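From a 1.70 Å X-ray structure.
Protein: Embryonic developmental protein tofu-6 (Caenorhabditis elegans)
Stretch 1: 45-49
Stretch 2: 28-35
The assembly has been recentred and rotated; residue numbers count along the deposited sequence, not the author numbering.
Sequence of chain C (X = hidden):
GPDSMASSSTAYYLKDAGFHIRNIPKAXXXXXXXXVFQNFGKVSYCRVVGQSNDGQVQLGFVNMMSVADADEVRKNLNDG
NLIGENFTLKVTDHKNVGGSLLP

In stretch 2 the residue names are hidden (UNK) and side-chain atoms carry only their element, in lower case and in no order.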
# COMPACT_ATOMS: atom_id res chain seq x y z
N TYR C 45 -13.16 -9.00 -7.83
CA TYR C 45 -13.48 -9.85 -8.96
C TYR C 45 -14.99 -9.96 -9.12
O TYR C 45 -15.74 -9.92 -8.15
CB TYR C 45 -12.95 -11.28 -8.85
CG TYR C 45 -13.00 -12.04 -10.17
CD1 TYR C 45 -12.68 -11.41 -11.37
CD2 TYR C 45 -13.34 -13.39 -10.21
CE1 TYR C 45 -12.72 -12.09 -12.58
CE2 TYR C 45 -13.38 -14.09 -11.41
CZ TYR C 45 -13.06 -13.43 -12.59
OH TYR C 45 -13.10 -14.13 -13.77
N CYS C 46 -15.40 -10.20 -10.36
CA CYS C 46 -16.79 -10.14 -10.76
C CYS C 46 -16.97 -11.00 -12.00
O CYS C 46 -16.30 -10.77 -13.00
CB CYS C 46 -17.13 -8.68 -11.05
SG CYS C 46 -18.76 -8.41 -11.43
N ARG C 47 -17.89 -11.97 -11.96
CA ARG C 47 -18.11 -12.75 -13.16
C ARG C 47 -19.54 -13.29 -13.18
O ARG C 47 -20.12 -13.62 -12.15
CB ARG C 47 -17.09 -13.91 -13.26
CG ARG C 47 -17.20 -14.79 -14.51
CD ARG C 47 -16.88 -14.06 -15.85
NE ARG C 47 -15.48 -13.70 -16.09
CZ ARG C 47 -14.97 -12.47 -16.01
NH1 ARG C 47 -15.70 -11.43 -15.59
NH2 ARG C 47 -13.70 -12.27 -16.36
N VAL C 48 -20.10 -13.33 -14.38
CA VAL C 48 -21.31 -14.07 -14.68
C VAL C 48 -20.90 -15.45 -15.16
O VAL C 48 -20.19 -15.57 -16.17
CB VAL C 48 -22.15 -13.35 -15.75
CG1 VAL C 48 -23.29 -14.24 -16.20
CG2 VAL C 48 -22.64 -12.04 -15.21
N VAL C 49 -21.33 -16.49 -14.45
CA VAL C 49 -20.81 -17.83 -14.68
C VAL C 49 -21.79 -18.72 -15.43
O VAL C 49 -21.34 -19.64 -16.12
CB VAL C 49 -20.39 -18.50 -13.35
CG1 VAL C 49 -19.19 -17.80 -12.71
CG2 VAL C 49 -21.54 -18.61 -12.38
N UNK C 28 -27.96 -8.56 -18.33
CA UNK C 28 -26.78 -7.99 -17.69
C UNK C 28 -25.54 -8.70 -18.20
O UNK C 28 -25.58 -9.87 -18.59
c UNK C 28 -28.82 -6.56 -16.00
c UNK C 28 -26.86 -8.17 -16.17
c UNK C 28 -28.81 -6.03 -13.84
c UNK C 28 -26.92 -7.29 -13.01
c UNK C 28 -27.75 -7.22 -15.47
n UNK C 28 -29.45 -5.82 -15.03
c UNK C 28 -28.27 -5.90 -11.54
c UNK C 28 -29.08 -5.50 -12.58
c UNK C 28 -27.19 -6.78 -11.74
c UNK C 28 -27.74 -6.91 -14.08
N UNK C 29 -24.42 -7.99 -18.18
CA UNK C 29 -23.12 -8.59 -18.38
C UNK C 29 -22.34 -8.35 -17.07
O UNK C 29 -22.88 -7.84 -16.09
c UNK C 29 -22.48 -8.00 -19.64
c UNK C 29 -21.87 -6.64 -19.42
o UNK C 29 -22.11 -5.98 -18.42
n UNK C 29 -21.20 -6.14 -20.45
N UNK C 30 -21.07 -8.73 -17.07
CA UNK C 30 -20.30 -8.64 -15.84
C UNK C 30 -20.09 -7.19 -15.41
O UNK C 30 -19.94 -6.92 -14.21
c UNK C 30 -18.97 -9.36 -15.99
o UNK C 30 -18.73 -8.15 -18.05
c UNK C 30 -18.19 -8.93 -17.21
o UNK C 30 -17.03 -9.37 -17.32
N UNK C 31 -20.06 -6.24 -16.36
CA UNK C 31 -19.95 -4.84 -15.96
C UNK C 31 -21.21 -4.34 -15.27
O UNK C 31 -21.11 -3.52 -14.35
c UNK C 31 -15.93 -4.05 -17.73
c UNK C 31 -18.22 -4.11 -17.61
c UNK C 31 -15.48 -2.62 -15.43
c UNK C 31 -14.40 -3.04 -16.23
c UNK C 31 -17.80 -4.79 -18.72
n UNK C 31 -16.43 -4.73 -18.81
c UNK C 31 -16.78 -2.91 -15.77
c UNK C 31 -14.62 -3.74 -17.40
c UNK C 31 -17.03 -3.64 -16.95
c UNK C 31 -19.61 -3.96 -17.15
N UNK C 32 -22.39 -4.81 -15.66
CA UNK C 32 -23.60 -4.44 -14.92
C UNK C 32 -23.51 -4.90 -13.47
O UNK C 32 -23.84 -4.15 -12.54
n UNK C 32 -25.14 -3.24 -17.16
c UNK C 32 -24.83 -5.06 -15.60
c UNK C 32 -25.01 -4.56 -17.01
o UNK C 32 -25.07 -5.35 -17.95
N UNK C 33 -23.11 -6.15 -13.27
CA UNK C 33 -22.94 -6.72 -11.94
C UNK C 33 -21.90 -5.96 -11.14
O UNK C 33 -22.10 -5.63 -9.96
c UNK C 33 -22.00 -10.43 -11.12
c UNK C 33 -22.55 -8.20 -12.08
c UNK C 33 -23.74 -9.01 -10.03
c UNK C 33 -22.44 -9.01 -10.80
N UNK C 34 -20.76 -5.66 -11.77
CA UNK C 34 -19.74 -4.86 -11.11
C UNK C 34 -20.31 -3.53 -10.62
O UNK C 34 -20.04 -3.11 -9.49
c UNK C 34 -16.64 -3.73 -10.78
c UNK C 34 -15.98 -1.44 -10.97
c UNK C 34 -17.00 -1.23 -11.90
c UNK C 34 -15.80 -2.70 -10.41
c UNK C 34 -17.66 -3.53 -11.70
c UNK C 34 -17.82 -2.27 -12.27
c UNK C 34 -18.57 -4.65 -12.09
N UNK C 35 -21.11 -2.87 -11.46
CA UNK C 35 -21.60 -1.54 -11.10
C UNK C 35 -22.47 -1.61 -9.85
O UNK C 35 -22.43 -0.71 -8.99
n UNK C 35 -20.28 -0.03 -13.33
c UNK C 35 -21.59 -0.46 -13.42
c UNK C 35 -22.40 -0.88 -12.23
n UNK C 35 -20.83 0.14 -15.40
c UNK C 35 -21.94 -0.31 -14.73
c UNK C 35 -19.84 0.29 -14.54

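Position 28 carries one carbon followed by fused five- and six-membered rings holding eight carbons and one nitrogen. Only an indole fits, so this is Trp28; its closest side-chain approach is CB of Trp28 to Val48 CG2, 5.8 Å, and the ring end leads away.

Position 29 has two side-chain carbons, the second bearing one oxygen and one nitrogen, the carboxamide of Asn29. Its CA-to-CB bond points away from stretch 1, and its contact there is made by the backbone, with C lying 4.1 Å from Val48 CG2. It sits at the N-cap: OD1 of Asn29 accepts from N of position 32 at 3.0 Å.

At position 30 two carbons end in two oxygens, a carboxylate on a short stem. One oxygen lies 3.0 Å from Arg47 NH1. Two carbons make this Asp30 rather than a glutamate, and the oxygen in question is OD2. OD1 of Asp30 receives a weak hydrogen bond from the backbone N of position 31 (2.9 Å, 117°).

Position 31 repeats the pattern of one carbon and a fused bicyclic system with eight carbons and one nitrogen: Trp31. It points away; its nearest side-chain approach is CB of Trp31 to Cys46 SG, 7.3 Å.

Position 32 again shows two carbons with one oxygen and one nitrogen on the second, hence Asn32. OD1 of Asn32 accepts from Asn29 N at 2.7 Å, so the two residues bond reciprocally, side chain to backbone, at the start of the helix.

Position 33 has four carbons forked at the second. The fork carbon lies 3.8 Å from Cys46 SG, and one branch end is 3.8 Å from Arg47 O and 4.4 Å from Val48 CG2. This is Leu33, with chi1 t and chi2 p; the branch end is CD2.

Position 34 has one carbon and a six-carbon ring, and its CB lies 3.8 Å from Cys46 SG while the ring end leads away. The ring bears no oxygen, so this is phenylalanine and not tyrosine: Phe34.

Position 35 has one carbon and a five-membered ring of three carbons and two nitrogens, an imidazole: His35, pointing away from the strand.

The strand and helix axes approach to 7.4 Å at 134°, burying 314 Å² in total. No hydrogen bond crosses the interface. Cys46 and Val48 both point toward the helix: SG of Cys46 rests 3.4 Å from both Asp30 O and Phe34 N and packs on Leu33, whose CD2 also meets Val48. Arg47, between them, starts away, but p values at chi2 and chi3 fold its end back to the helix, where NH1 forms the salt bridge to Asp30 OD2, adding charge pairing to apolar packing.

Stretch 2, residues 28-35: WNDWNLFH
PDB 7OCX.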